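T CELL surface glycoprotein CD4 (Rattus norvegicus, PDB 1CID) serves as a T-cell co-receptor that, as in other CD4 proteins, probably recognises MHC class II through its N-terminal domains, and is represented here by domains 3 and 4. Local coordinates at residues E14-L19 and P71-I76; D113-T118 and V151-A156; K134-E139 and A156-C161. All blocks are in the same frame, centred on the assembly; numbering follows the deposited sequence.

Contact 1 of 3, residues E14-L19 and P71-I76; sequences EFSFPL and PLTLQI
Phe15 and Leu74 lie side by side, pointing the same way from two antiparallel strands. The Phe15 CD1 corner of the ring meets Leu74 CD1 at 3.2 Å. Ile76 CG2 comes to the ring edge, near its plane, 3.9 Å from Phe15 CE1. The torsion chi1 of Phe15 (-54°) sets CG anti to the carbonyl carbon and beside its own backbone N, which puts Phe15 CG 3.9 Å from Leu74 CD1. Phe17 crosses its neighbours obliquely. Its CE2 edge reaches Leu74 CB at 4.0 Å, and its CD2 lies 4.1 Å from Leu72 CG. Leu74 is thus touched by both aromatic rings. On the other face of the strands, Glu14 and Gln75 lie alongside each other, and Ser16 OG meets the methyl CG2 of Thr73.

Backbone bonds fix this register. Phe15 N donates to Leu74 O at 2.9 Å, and a weak bond returns from Leu74 N to Phe15 O. Beyond the strand end, Phe17 N donates to Leu72 O at 3.0 Å, with an almost straight N-H...O angle of 169°.

Val102 of strand 97-110 packs on both rings, and Ile3 also touches Phe15. An alanine in place of Phe15 would probably open a gap between Leu74, Ile76 and Val102, because the whole ring that meets them would be gone.

Strand 65-66 pairs with the other edge of strand 73-76. The order 13-16, 73-76, 65-66 matches strands B, E and D of an immunoglobulin V-like sandwich. This domain contains no cysteine, so apolar packing joins its sheets without a disulfide.

Contact 2 of 3, residues D113-T118 and V151-A156; sequences DSNTLT and VQAPEA
Gln152 bends at chi2 (-47°), which turns CD back toward Asn115 on the facing segment. The two side chains cross, with their amide planes 82° apart. Gln152 OE1 lies 3.1 Å from Asn115 CG, but the amides form no hydrogen bond with each other. On the apolar side, Leu117 CB lies 4.4 Å from Pro154 CG.

The backbone supplies the firmer links. Val151 N donates to Leu117 O at 3.0 Å, nearly in line with the carbonyl. Ala153 N donates to Asn115 O at 2.7 Å, tilted from the carbonyl plane. Gln152 CA adds a CA-H...O contact to the same Asn115 O at 3.3 Å. Next along the chain, Pro154 brings CD to 3.6 Å from Asn115 O.

Asp113 shapes the turn before the strand. Its OD1 accepts from Asn115 N, which makes an Asx turn, and from the Thr116 hydroxyl OG1. One carboxylate oxygen therefore holds both backbone and side chain.

Inward, Leu117, Val151 and Pro154 all pack on Trp159, and Leu133 covers Leu117 and Val151.

The contact lies near the start of strand 116-122 and the end of strand 148-152. These correspond to strands B and E of an immunoglobulin C2-type fold, and here they flank the buried Trp159 at one end of the domain core.

Contact 3 of 3, residues K134-E139 and A156-C161; sequences KQENQE and AGVWQC
Gln135 lies over one face of Trp159 where strands 129-135 and 158-165 pair. These are strands C and F of the C2-type immunoglobulin sandwich. Trp159 has CG anti to its carbonyl carbon (chi1 -83°). Its CB points away from the facing strand, yet the indole still lies against Gln135. NE1 donates a hydrogen bond to Glu155 O, which helps fix the turn of the ring. Lys134 O lies near the CE3 corner of the same ring.

Next along the strands, Lys134 and Gln160 run side by side, pointing the same way. Gln160 stays extended beyond CG. Between these two residues, Gln160 N donates to Lys134 O at 2.7 Å, from above the carbonyl plane. The reverse bond, Lys134 N to Gln160 O, is weak.

Glu136 is also extended beyond CG. Its OE2 makes a salt bridge to Lys174 on strand 168-176, the other neighbour of strand 158-165. Cys161, one residue past Gln160, points away and bonds to Cys119.

The Gln135 chain turns at chi2 (147°), which places CD 4.1 Å from Trp159 CZ2. Its amide stacks 15° from the indole plane. Gln135 CG forms a CH-pi contact 4.2 Å from the centroid of the Trp159 six-membered ring.

Contacts 1 and 2 are the same element pairing, strand B with strand E, in successive domains. Their centres are about 38 Å apart and they do not touch. Both are partly buried, but contact 1 has the more buried residues and relies on phenylalanine and leucine packing. Contact 2 lies at a domain end, with polar amides and an Asx turn outside and apolar groups inside. Contact 3 is a surface pairing in the opposite sheet of the domain that holds contact 2. It mixes charged chains with one buried ring. Contacts 2 and 3 share Ala156 and meet at Trp159, whose CB is 3.6 Å from Leu117 CD2. The disulfide belongs to this domain alone.

Contact 1 of 3, residues E14-L19 and P71-I76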
ATOM      1  N   GLU A  14       1.108   4.580  -5.619  1.00 32.38           N
ATOM      2  CA  GLU A  14       1.925   4.642  -6.851  1.00 36.68           C
ATOM      3  C   GLU A  14       3.382   4.475  -6.426  1.00 35.90           C
ATOM      4  O   GLU A  14       3.835   5.375  -5.661  1.00 36.94           O
ATOM      5  CB  GLU A  14       2.051   5.907  -7.679  1.00 42.70           C
ATOM      6  CG  GLU A  14       0.707   6.684  -7.644  1.00 56.87           C
ATOM      7  CD  GLU A  14       0.737   7.576  -8.889  1.00 64.17           C
ATOM      8  OE1 GLU A  14       0.617   7.006  -9.991  1.00 67.70           O
ATOM      9  OE2 GLU A  14       0.919   8.764  -8.492  1.00 69.29           O
ATOM     10  N   PHE A  15       4.038   3.451  -6.915  1.00 34.88           N
ATOM     11  CA  PHE A  15       5.479   3.260  -6.562  1.00 34.39           C
ATOM     12  C   PHE A  15       6.334   3.913  -7.632  1.00 35.49           C
ATOM     13  O   PHE A  15       5.773   4.008  -8.726  1.00 37.27           O
ATOM     14  CB  PHE A  15       5.719   1.788  -6.318  1.00 30.10           C
ATOM     15  CG  PHE A  15       4.858   1.092  -5.316  1.00 24.98           C
ATOM     16  CD1 PHE A  15       3.643   0.556  -5.656  1.00 23.21           C
ATOM     17  CD2 PHE A  15       5.264   1.002  -3.988  1.00 24.79           C
ATOM     18  CE1 PHE A  15       2.803  -0.098  -4.768  1.00 21.19           C
ATOM     19  CE2 PHE A  15       4.497   0.365  -3.014  1.00 22.47           C
ATOM     20  CZ  PHE A  15       3.250  -0.184  -3.456  1.00 23.02           C
ATOM     21  N   SER A  16       7.522   4.417  -7.440  1.00 38.58           N
ATOM     22  CA  SER A  16       8.268   5.021  -8.597  1.00 41.86           C
ATOM     23  C   SER A  16       9.634   4.376  -8.542  1.00 45.27           C
ATOM     24  O   SER A  16      10.186   4.313  -7.401  1.00 47.83           O
ATOM     25  CB  SER A  16       8.150   6.508  -8.557  1.00 41.85           C
ATOM     26  OG  SER A  16       8.737   7.128  -9.673  1.00 46.40           O
ATOM     27  N   PHE A  17      10.203   3.852  -9.612  1.00 48.09           N
ATOM     28  CA  PHE A  17      11.534   3.129  -9.547  1.00 49.95           C
ATOM     29  C   PHE A  17      12.415   3.886 -10.513  1.00 54.82           C
ATOM     30  O   PHE A  17      12.224   3.869 -11.736  1.00 55.20           O
ATOM     31  CB  PHE A  17      11.274   1.746  -9.856  1.00 45.26           C
ATOM     32  CG  PHE A  17      10.228   0.964  -9.158  1.00 42.37           C
ATOM     33  CD1 PHE A  17      10.515   0.390  -7.925  1.00 41.02           C
ATOM     34  CD2 PHE A  17       9.007   0.718  -9.794  1.00 41.05           C
ATOM     35  CE1 PHE A  17       9.578  -0.434  -7.290  1.00 38.66           C
ATOM     36  CE2 PHE A  17       8.059  -0.128  -9.230  1.00 40.21           C
ATOM     37  CZ  PHE A  17       8.388  -0.683  -7.973  1.00 40.40           C
ATOM     38  N   PRO A  18      13.332   4.540  -9.842  1.00 59.83           N
ATOM     39  CA  PRO A  18      14.096   5.530 -10.587  1.00 65.40           C
ATOM     40  C   PRO A  18      15.521   5.394 -10.989  1.00 70.32           C
ATOM     41  O   PRO A  18      16.166   6.412 -11.341  1.00 72.38           O
ATOM     42  CB  PRO A  18      13.902   6.657  -9.550  1.00 63.91           C
ATOM     43  CG  PRO A  18      13.816   5.982  -8.206  1.00 62.33           C
ATOM     44  CD  PRO A  18      13.506   4.534  -8.390  1.00 60.15           C
ATOM     45  N   LEU A  19      15.914   4.165 -10.968  1.00 73.82           N
ATOM     46  CA  LEU A  19      17.239   3.639 -11.202  1.00 77.47           C
ATOM     47  C   LEU A  19      17.854   3.652 -12.599  1.00 80.88           C
ATOM     48  O   LEU A  19      17.270   3.263 -13.615  1.00 81.39           O
ATOM     49  CB  LEU A  19      17.153   2.210 -10.578  1.00 74.77           C
ATOM     50  CG  LEU A  19      15.753   1.619 -10.373  1.00 74.52           C
ATOM     51  CD1 LEU A  19      15.170   1.179 -11.728  1.00 73.69           C
ATOM     52  CD2 LEU A  19      15.737   0.497  -9.340  1.00 74.31           C
ATOM     53  N   PRO A  71       9.464   7.578 -16.179  1.00 53.25           N
ATOM     54  CA  PRO A  71      10.031   6.672 -15.259  1.00 51.42           C
ATOM     55  C   PRO A  71       9.753   5.377 -14.648  1.00 49.02           C
ATOM     56  O   PRO A  71      10.636   4.964 -13.842  1.00 50.70           O
ATOM     57  CB  PRO A  71      10.601   7.715 -14.191  1.00 51.66           C
ATOM     58  CG  PRO A  71       9.298   8.502 -14.042  1.00 53.68           C
ATOM     59  CD  PRO A  71       8.707   8.542 -15.433  1.00 53.04           C
ATOM     60  N   LEU A  72       8.798   4.669 -15.141  1.00 46.11           N
ATOM     61  CA  LEU A  72       8.593   3.349 -14.585  1.00 42.19           C
ATOM     62  C   LEU A  72       7.937   3.660 -13.212  1.00 41.37           C
ATOM     63  O   LEU A  72       8.627   3.765 -12.173  1.00 42.46           O
ATOM     64  CB  LEU A  72       9.800   2.387 -14.396  1.00 39.42           C
ATOM     65  CG  LEU A  72       9.360   1.002 -13.919  1.00 38.30           C
ATOM     66  CD1 LEU A  72       8.574   0.291 -15.021  1.00 39.48           C
ATOM     67  CD2 LEU A  72      10.429  -0.026 -13.680  1.00 36.30           C
ATOM     68  N   THR A  73       6.640   3.766 -13.342  1.00 36.98           N
ATOM     69  CA  THR A  73       5.934   3.925 -12.077  1.00 35.34           C
ATOM     70  C   THR A  73       4.904   2.822 -12.240  1.00 34.53           C
ATOM     71  O   THR A  73       4.437   2.629 -13.365  1.00 33.41           O
ATOM     72  CB  THR A  73       5.514   5.393 -11.949  1.00 37.64           C
ATOM     73  OG1 THR A  73       4.243   5.397 -12.654  1.00 41.48           O
ATOM     74  CG2 THR A  73       6.465   6.391 -12.593  1.00 40.55           C
ATOM     75  N   LEU A  74       4.637   2.114 -11.183  1.00 34.54           N
ATOM     76  CA  LEU A  74       3.640   1.041 -11.181  1.00 34.98           C
ATOM     77  C   LEU A  74       2.582   1.656 -10.293  1.00 34.28           C
ATOM     78  O   LEU A  74       2.865   2.299  -9.298  1.00 34.99           O
ATOM     79  CB  LEU A  74       4.355  -0.193 -10.758  1.00 37.59           C
ATOM     80  CG  LEU A  74       3.742  -1.330  -9.973  1.00 39.81           C
ATOM     81  CD1 LEU A  74       3.787  -0.917  -8.499  1.00 41.76           C
ATOM     82  CD2 LEU A  74       2.346  -1.688 -10.486  1.00 40.44           C
ATOM     83  N   GLN A  75       1.335   1.496 -10.612  1.00 35.13           N
ATOM     84  CA  GLN A  75       0.331   2.215  -9.735  1.00 35.25           C
ATOM     85  C   GLN A  75      -0.726   1.252  -9.375  1.00 33.28           C
ATOM     86  O   GLN A  75      -1.200   0.859 -10.443  1.00 34.23           O
ATOM     87  CB  GLN A  75       0.191   3.354 -10.724  1.00 39.90           C
ATOM     88  CG  GLN A  75      -0.945   4.017 -11.370  1.00 47.63           C
ATOM     89  CD  GLN A  75      -1.995   4.375 -10.321  1.00 52.30           C
ATOM     90  OE1 GLN A  75      -2.571   3.475  -9.693  1.00 55.79           O
ATOM     91  NE2 GLN A  75      -2.223   5.666 -10.097  1.00 52.31           N
ATOM     92  N   ILE A  76      -1.061   0.817  -8.197  1.00 32.02           N
ATOM     93  CA  ILE A  76      -2.223  -0.119  -7.973  1.00 31.22           C
ATOM     94  C   ILE A  76      -3.326   0.908  -7.833  1.00 34.75           C
ATOM     95  O   ILE A  76      -3.082   1.848  -7.072  1.00 38.31           O
ATOM     96  CB  ILE A  76      -1.973  -1.252  -6.977  1.00 27.89           C
ATOM     97  CG1 ILE A  76      -3.073  -1.285  -5.904  1.00 28.28           C
ATOM     98  CG2 ILE A  76      -0.578  -1.393  -6.285  1.00 25.82           C
ATOM     99  CD1 ILE A  76      -2.966  -2.596  -5.038  1.00 31.15           C
TER

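Contact 2 of 3, residues D113-T118 and V151-A156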
ATOM      1  N   ASP A 113     -22.296   1.019  13.123  1.00 56.57           N
ATOM      2  CA  ASP A 113     -23.609   1.224  13.792  1.00 57.89           C
ATOM      3  C   ASP A 113     -23.328   2.480  14.560  1.00 58.87           C
ATOM      4  O   ASP A 113     -22.453   3.164  13.949  1.00 59.94           O
ATOM      5  CB  ASP A 113     -23.897  -0.064  14.519  1.00 60.71           C
ATOM      6  CG  ASP A 113     -22.859  -0.569  15.526  1.00 64.21           C
ATOM      7  OD1 ASP A 113     -22.299   0.276  16.314  1.00 63.68           O
ATOM      8  OD2 ASP A 113     -22.636  -1.825  15.497  1.00 64.72           O
ATOM      9  N   SER A 114     -23.821   2.854  15.720  1.00 60.52           N
ATOM     10  CA  SER A 114     -23.240   4.136  16.262  1.00 62.55           C
ATOM     11  C   SER A 114     -22.721   3.956  17.695  1.00 63.66           C
ATOM     12  O   SER A 114     -22.599   4.866  18.525  1.00 65.09           O
ATOM     13  CB  SER A 114     -24.060   5.380  16.151  1.00 62.82           C
ATOM     14  OG  SER A 114     -25.343   5.172  16.703  1.00 64.94           O
ATOM     15  N   ASN A 115     -22.425   2.695  17.905  1.00 64.08           N
ATOM     16  CA  ASN A 115     -21.828   2.200  19.140  1.00 63.32           C
ATOM     17  C   ASN A 115     -20.402   1.897  18.617  1.00 59.01           C
ATOM     18  O   ASN A 115     -19.485   1.965  19.453  1.00 60.08           O
ATOM     19  CB  ASN A 115     -22.474   0.988  19.802  1.00 69.84           C
ATOM     20  CG  ASN A 115     -23.242   1.212  21.119  1.00 72.71           C
ATOM     21  OD1 ASN A 115     -23.630   2.375  21.419  1.00 72.64           O
ATOM     22  ND2 ASN A 115     -23.461   0.095  21.854  1.00 72.18           N
ATOM     23  N   THR A 116     -20.416   1.636  17.299  1.00 52.39           N
ATOM     24  CA  THR A 116     -19.084   1.323  16.805  1.00 48.52           C
ATOM     25  C   THR A 116     -18.441   2.352  15.926  1.00 46.50           C
ATOM     26  O   THR A 116     -19.175   2.974  15.158  1.00 47.60           O
ATOM     27  CB  THR A 116     -19.327  -0.054  16.069  1.00 48.47           C
ATOM     28  OG1 THR A 116     -20.142  -0.772  17.043  1.00 49.32           O
ATOM     29  CG2 THR A 116     -18.024  -0.800  15.767  1.00 51.58           C
ATOM     30  N   LEU A 117     -17.139   2.496  16.037  1.00 41.43           N
ATOM     31  CA  LEU A 117     -16.182   3.300  15.285  1.00 37.93           C
ATOM     32  C   LEU A 117     -14.993   2.278  15.147  1.00 35.63           C
ATOM     33  O   LEU A 117     -14.663   1.891  16.269  1.00 35.73           O
ATOM     34  CB  LEU A 117     -15.497   4.563  15.791  1.00 34.93           C
ATOM     35  CG  LEU A 117     -14.564   5.271  14.823  1.00 35.21           C
ATOM     36  CD1 LEU A 117     -15.303   5.918  13.645  1.00 34.10           C
ATOM     37  CD2 LEU A 117     -13.854   6.419  15.518  1.00 34.02           C
ATOM     38  N   THR A 118     -14.555   1.945  13.947  1.00 32.74           N
ATOM     39  CA  THR A 118     -13.504   0.954  13.876  1.00 29.23           C
ATOM     40  C   THR A 118     -12.306   1.352  13.035  1.00 26.38           C
ATOM     41  O   THR A 118     -12.524   2.133  12.092  1.00 29.42           O
ATOM     42  CB  THR A 118     -14.070  -0.429  13.433  1.00 31.83           C
ATOM     43  OG1 THR A 118     -15.439  -0.492  13.872  1.00 35.97           O
ATOM     44  CG2 THR A 118     -13.219  -1.486  14.169  1.00 34.80           C
ATOM     45  N   VAL A 151     -13.836   1.625  19.090  1.00 44.06           N
ATOM     46  CA  VAL A 151     -14.239   2.628  20.072  1.00 43.69           C
ATOM     47  C   VAL A 151     -15.786   2.565  20.180  1.00 44.93           C
ATOM     48  O   VAL A 151     -16.582   2.658  19.264  1.00 44.43           O
ATOM     49  CB  VAL A 151     -13.803   4.091  19.963  1.00 42.64           C
ATOM     50  CG1 VAL A 151     -14.581   5.180  20.723  1.00 40.79           C
ATOM     51  CG2 VAL A 151     -12.340   4.241  20.403  1.00 43.82           C
ATOM     52  N   GLN A 152     -16.048   2.433  21.470  1.00 47.78           N
ATOM     53  CA  GLN A 152     -17.420   2.371  21.982  1.00 49.23           C
ATOM     54  C   GLN A 152     -18.002   3.787  22.148  1.00 47.37           C
ATOM     55  O   GLN A 152     -17.479   4.788  22.713  1.00 45.64           O
ATOM     56  CB  GLN A 152     -17.473   1.461  23.202  1.00 55.81           C
ATOM     57  CG  GLN A 152     -18.234   0.197  22.825  1.00 64.43           C
ATOM     58  CD  GLN A 152     -19.565   0.232  22.081  1.00 68.71           C
ATOM     59  OE1 GLN A 152     -20.559   0.849  22.526  1.00 70.99           O
ATOM     60  NE2 GLN A 152     -19.699  -0.429  20.898  1.00 69.45           N
ATOM     61  N   ALA A 153     -19.169   3.757  21.508  1.00 45.46           N
ATOM     62  CA  ALA A 153     -20.057   4.893  21.378  1.00 45.07           C
ATOM     63  C   ALA A 153     -19.290   6.210  21.302  1.00 43.36           C
ATOM     64  O   ALA A 153     -19.293   7.043  22.223  1.00 46.32           O
ATOM     65  CB  ALA A 153     -21.100   4.951  22.491  1.00 46.03           C
ATOM     66  N   PRO A 154     -18.673   6.411  20.174  1.00 39.68           N
ATOM     67  CA  PRO A 154     -17.938   7.636  19.936  1.00 38.35           C
ATOM     68  C   PRO A 154     -18.787   8.888  20.043  1.00 37.68           C
ATOM     69  O   PRO A 154     -19.934   8.899  19.569  1.00 38.50           O
ATOM     70  CB  PRO A 154     -17.538   7.452  18.492  1.00 38.80           C
ATOM     71  CG  PRO A 154     -18.681   6.580  17.965  1.00 39.02           C
ATOM     72  CD  PRO A 154     -18.690   5.487  19.036  1.00 39.37           C
ATOM     73  N   GLU A 155     -18.236   9.925  20.605  1.00 35.85           N
ATOM     74  CA  GLU A 155     -18.867  11.212  20.661  1.00 36.63           C
ATOM     75  C   GLU A 155     -18.976  11.671  19.236  1.00 37.88           C
ATOM     76  O   GLU A 155     -18.056  11.402  18.483  1.00 40.88           O
ATOM     77  CB  GLU A 155     -17.974  12.234  21.395  1.00 37.43           C
ATOM     78  CG  GLU A 155     -18.304  11.867  22.880  1.00 41.42           C
ATOM     79  CD  GLU A 155     -17.113  11.060  23.297  1.00 44.24           C
ATOM     80  OE1 GLU A 155     -16.262  11.972  23.445  1.00 45.57           O
ATOM     81  OE2 GLU A 155     -17.006   9.852  23.385  1.00 47.16           O
ATOM     82  N   ALA A 156     -19.990  12.337  18.763  1.00 38.49           N
ATOM     83  CA  ALA A 156     -20.129  12.870  17.418  1.00 35.34           C
ATOM     84  C   ALA A 156     -18.915  13.772  17.188  1.00 36.22           C
ATOM     85  O   ALA A 156     -18.479  14.312  18.228  1.00 37.32           O
ATOM     86  CB  ALA A 156     -21.304  13.789  17.401  1.00 31.76           C
TER

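Contact 3 of 3, residues K134-E139 and A156-C161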
ATOM      1  N   LYS A 134      -8.377   8.884  17.938  1.00 23.02           N
ATOM      2  CA  LYS A 134      -8.358  10.173  18.521  1.00 24.11           C
ATOM      3  C   LYS A 134      -9.529  11.023  18.007  1.00 29.09           C
ATOM      4  O   LYS A 134     -10.144  10.716  16.975  1.00 31.25           O
ATOM      5  CB  LYS A 134      -7.287  10.974  17.860  1.00 21.22           C
ATOM      6  CG  LYS A 134      -6.015  11.322  18.589  1.00 16.80           C
ATOM      7  CD  LYS A 134      -5.886  12.617  17.796  1.00 15.51           C
ATOM      8  CE  LYS A 134      -4.476  12.910  17.602  1.00 22.19           C
ATOM      9  NZ  LYS A 134      -3.426  12.745  18.656  1.00 23.96           N
ATOM     10  N   GLN A 135      -9.759  12.110  18.734  1.00 32.90           N
ATOM     11  CA  GLN A 135     -10.876  13.005  18.286  1.00 34.64           C
ATOM     12  C   GLN A 135     -10.152  13.981  17.375  1.00 34.45           C
ATOM     13  O   GLN A 135      -9.004  14.235  17.783  1.00 32.51           O
ATOM     14  CB  GLN A 135     -11.615  13.664  19.426  1.00 36.54           C
ATOM     15  CG  GLN A 135     -13.110  13.395  19.395  1.00 39.94           C
ATOM     16  CD  GLN A 135     -13.643  13.321  20.790  1.00 42.30           C
ATOM     17  OE1 GLN A 135     -12.886  13.052  21.738  1.00 45.77           O
ATOM     18  NE2 GLN A 135     -14.940  13.586  20.837  1.00 45.02           N
ATOM     19  N   GLU A 136     -10.691  14.485  16.303  1.00 36.54           N
ATOM     20  CA  GLU A 136      -9.937  15.336  15.448  1.00 40.33           C
ATOM     21  C   GLU A 136      -8.765  16.075  16.069  1.00 43.41           C
ATOM     22  O   GLU A 136      -7.674  15.738  15.481  1.00 47.91           O
ATOM     23  CB  GLU A 136     -10.626  16.469  14.728  1.00 42.10           C
ATOM     24  CG  GLU A 136      -9.837  16.795  13.422  1.00 47.61           C
ATOM     25  CD  GLU A 136     -10.677  17.616  12.492  1.00 51.05           C
ATOM     26  OE1 GLU A 136     -11.857  17.804  12.788  1.00 53.52           O
ATOM     27  OE2 GLU A 136     -10.084  18.069  11.486  1.00 51.85           O
ATOM     28  N   ASN A 137      -8.903  16.967  17.027  1.00 44.02           N
ATOM     29  CA  ASN A 137      -7.624  17.664  17.432  1.00 45.82           C
ATOM     30  C   ASN A 137      -7.052  17.494  18.836  1.00 46.46           C
ATOM     31  O   ASN A 137      -6.089  18.120  19.308  1.00 47.07           O
ATOM     32  CB  ASN A 137      -7.851  19.151  17.251  1.00 48.90           C
ATOM     33  CG  ASN A 137      -7.403  19.828  15.997  1.00 51.71           C
ATOM     34  OD1 ASN A 137      -6.323  19.502  15.484  1.00 56.68           O
ATOM     35  ND2 ASN A 137      -8.243  20.763  15.522  1.00 52.97           N
ATOM     36  N   GLN A 138      -7.701  16.677  19.592  1.00 45.34           N
ATOM     37  CA  GLN A 138      -7.565  16.228  20.946  1.00 44.00           C
ATOM     38  C   GLN A 138      -6.538  15.108  20.998  1.00 44.64           C
ATOM     39  O   GLN A 138      -5.700  15.044  20.087  1.00 45.18           O
ATOM     40  CB  GLN A 138      -8.938  15.896  21.520  1.00 45.10           C
ATOM     41  CG  GLN A 138      -9.860  17.121  21.649  1.00 44.50           C
ATOM     42  CD  GLN A 138     -11.250  16.668  22.028  1.00 45.12           C
ATOM     43  OE1 GLN A 138     -12.195  16.992  21.317  1.00 45.59           O
ATOM     44  NE2 GLN A 138     -11.333  15.909  23.134  1.00 46.91           N
ATOM     45  N   GLU A 139      -6.520  14.323  22.046  1.00 44.20           N
ATOM     46  CA  GLU A 139      -5.552  13.298  22.370  1.00 42.27           C
ATOM     47  C   GLU A 139      -5.925  11.877  22.128  1.00 41.27           C
ATOM     48  O   GLU A 139      -7.131  11.625  21.880  1.00 44.65           O
ATOM     49  CB  GLU A 139      -5.196  13.500  23.861  1.00 45.40           C
ATOM     50  CG  GLU A 139      -4.144  14.621  23.943  1.00 46.87           C
ATOM     51  CD  GLU A 139      -2.824  14.391  23.253  1.00 48.53           C
ATOM     52  OE1 GLU A 139      -2.483  13.211  22.892  1.00 48.73           O
ATOM     53  OE2 GLU A 139      -2.092  15.359  23.043  1.00 45.83           O
ATOM     54  N   ALA A 156     -19.990  12.337  18.763  1.00 38.49           N
ATOM     55  CA  ALA A 156     -20.129  12.870  17.418  1.00 35.34           C
ATOM     56  C   ALA A 156     -18.915  13.772  17.188  1.00 36.22           C
ATOM     57  O   ALA A 156     -18.479  14.312  18.228  1.00 37.32           O
ATOM     58  CB  ALA A 156     -21.304  13.789  17.401  1.00 31.76           C
ATOM     59  N   GLY A 157     -18.523  13.896  15.903  1.00 37.31           N
ATOM     60  CA  GLY A 157     -17.336  14.757  15.551  1.00 35.59           C
ATOM     61  C   GLY A 157     -16.338  14.189  14.527  1.00 33.39           C
ATOM     62  O   GLY A 157     -16.661  13.184  13.842  1.00 35.82           O
ATOM     63  N   VAL A 158     -15.147  14.760  14.390  1.00 30.14           N
ATOM     64  CA  VAL A 158     -14.227  14.241  13.389  1.00 26.44           C
ATOM     65  C   VAL A 158     -13.384  13.306  14.191  1.00 26.44           C
ATOM     66  O   VAL A 158     -12.759  13.926  15.051  1.00 24.49           O
ATOM     67  CB  VAL A 158     -13.451  15.421  12.815  1.00 25.93           C
ATOM     68  CG1 VAL A 158     -12.327  14.940  11.947  1.00 30.28           C
ATOM     69  CG2 VAL A 158     -14.284  16.339  11.927  1.00 26.64           C
ATOM     70  N   TRP A 159     -13.383  12.050  13.894  1.00 27.08           N
ATOM     71  CA  TRP A 159     -12.391  11.250  14.665  1.00 26.47           C
ATOM     72  C   TRP A 159     -11.137  11.112  13.798  1.00 24.07           C
ATOM     73  O   TRP A 159     -11.339  11.259  12.587  1.00 24.61           O
ATOM     74  CB  TRP A 159     -12.933   9.893  14.948  1.00 28.79           C
ATOM     75  CG  TRP A 159     -13.785  10.031  16.145  1.00 33.45           C
ATOM     76  CD1 TRP A 159     -15.004  10.621  16.159  1.00 34.95           C
ATOM     77  CD2 TRP A 159     -13.494   9.589  17.477  1.00 36.26           C
ATOM     78  NE1 TRP A 159     -15.484  10.559  17.451  1.00 37.14           N
ATOM     79  CE2 TRP A 159     -14.620   9.924  18.269  1.00 36.74           C
ATOM     80  CE3 TRP A 159     -12.447   8.934  18.090  1.00 36.56           C
ATOM     81  CZ2 TRP A 159     -14.751   9.594  19.596  1.00 37.82           C
ATOM     82  CZ3 TRP A 159     -12.575   8.639  19.443  1.00 39.43           C
ATOM     83  CH2 TRP A 159     -13.676   8.958  20.210  1.00 38.37           C
ATOM     84  N   GLN A 160      -9.998  10.786  14.286  1.00 20.67           N
ATOM     85  CA  GLN A 160      -8.967  10.610  13.220  1.00 20.84           C
ATOM     86  C   GLN A 160      -8.411   9.232  13.415  1.00 21.79           C
ATOM     87  O   GLN A 160      -8.562   8.770  14.577  1.00 23.16           O
ATOM     88  CB  GLN A 160      -8.164  11.846  13.380  1.00 19.27           C
ATOM     89  CG  GLN A 160      -6.832  11.628  12.719  1.00 22.55           C
ATOM     90  CD  GLN A 160      -5.989  12.865  12.920  1.00 25.43           C
ATOM     91  OE1 GLN A 160      -5.764  13.434  13.981  1.00 30.19           O
ATOM     92  NE2 GLN A 160      -5.445  13.367  11.827  1.00 27.66           N
ATOM     93  N   CYS A 161      -7.871   8.490  12.449  1.00 21.61           N
ATOM     94  CA  CYS A 161      -7.273   7.181  12.864  1.00 21.58           C
ATOM     95  C   CYS A 161      -5.794   7.214  12.474  1.00 20.98           C
ATOM     96  O   CYS A 161      -5.468   7.661  11.342  1.00 23.89           O
ATOM     97  CB  CYS A 161      -8.055   5.941  12.466  1.00 21.97           C
ATOM     98  SG  CYS A 161      -7.025   4.471  12.878  1.00 27.17           S
TER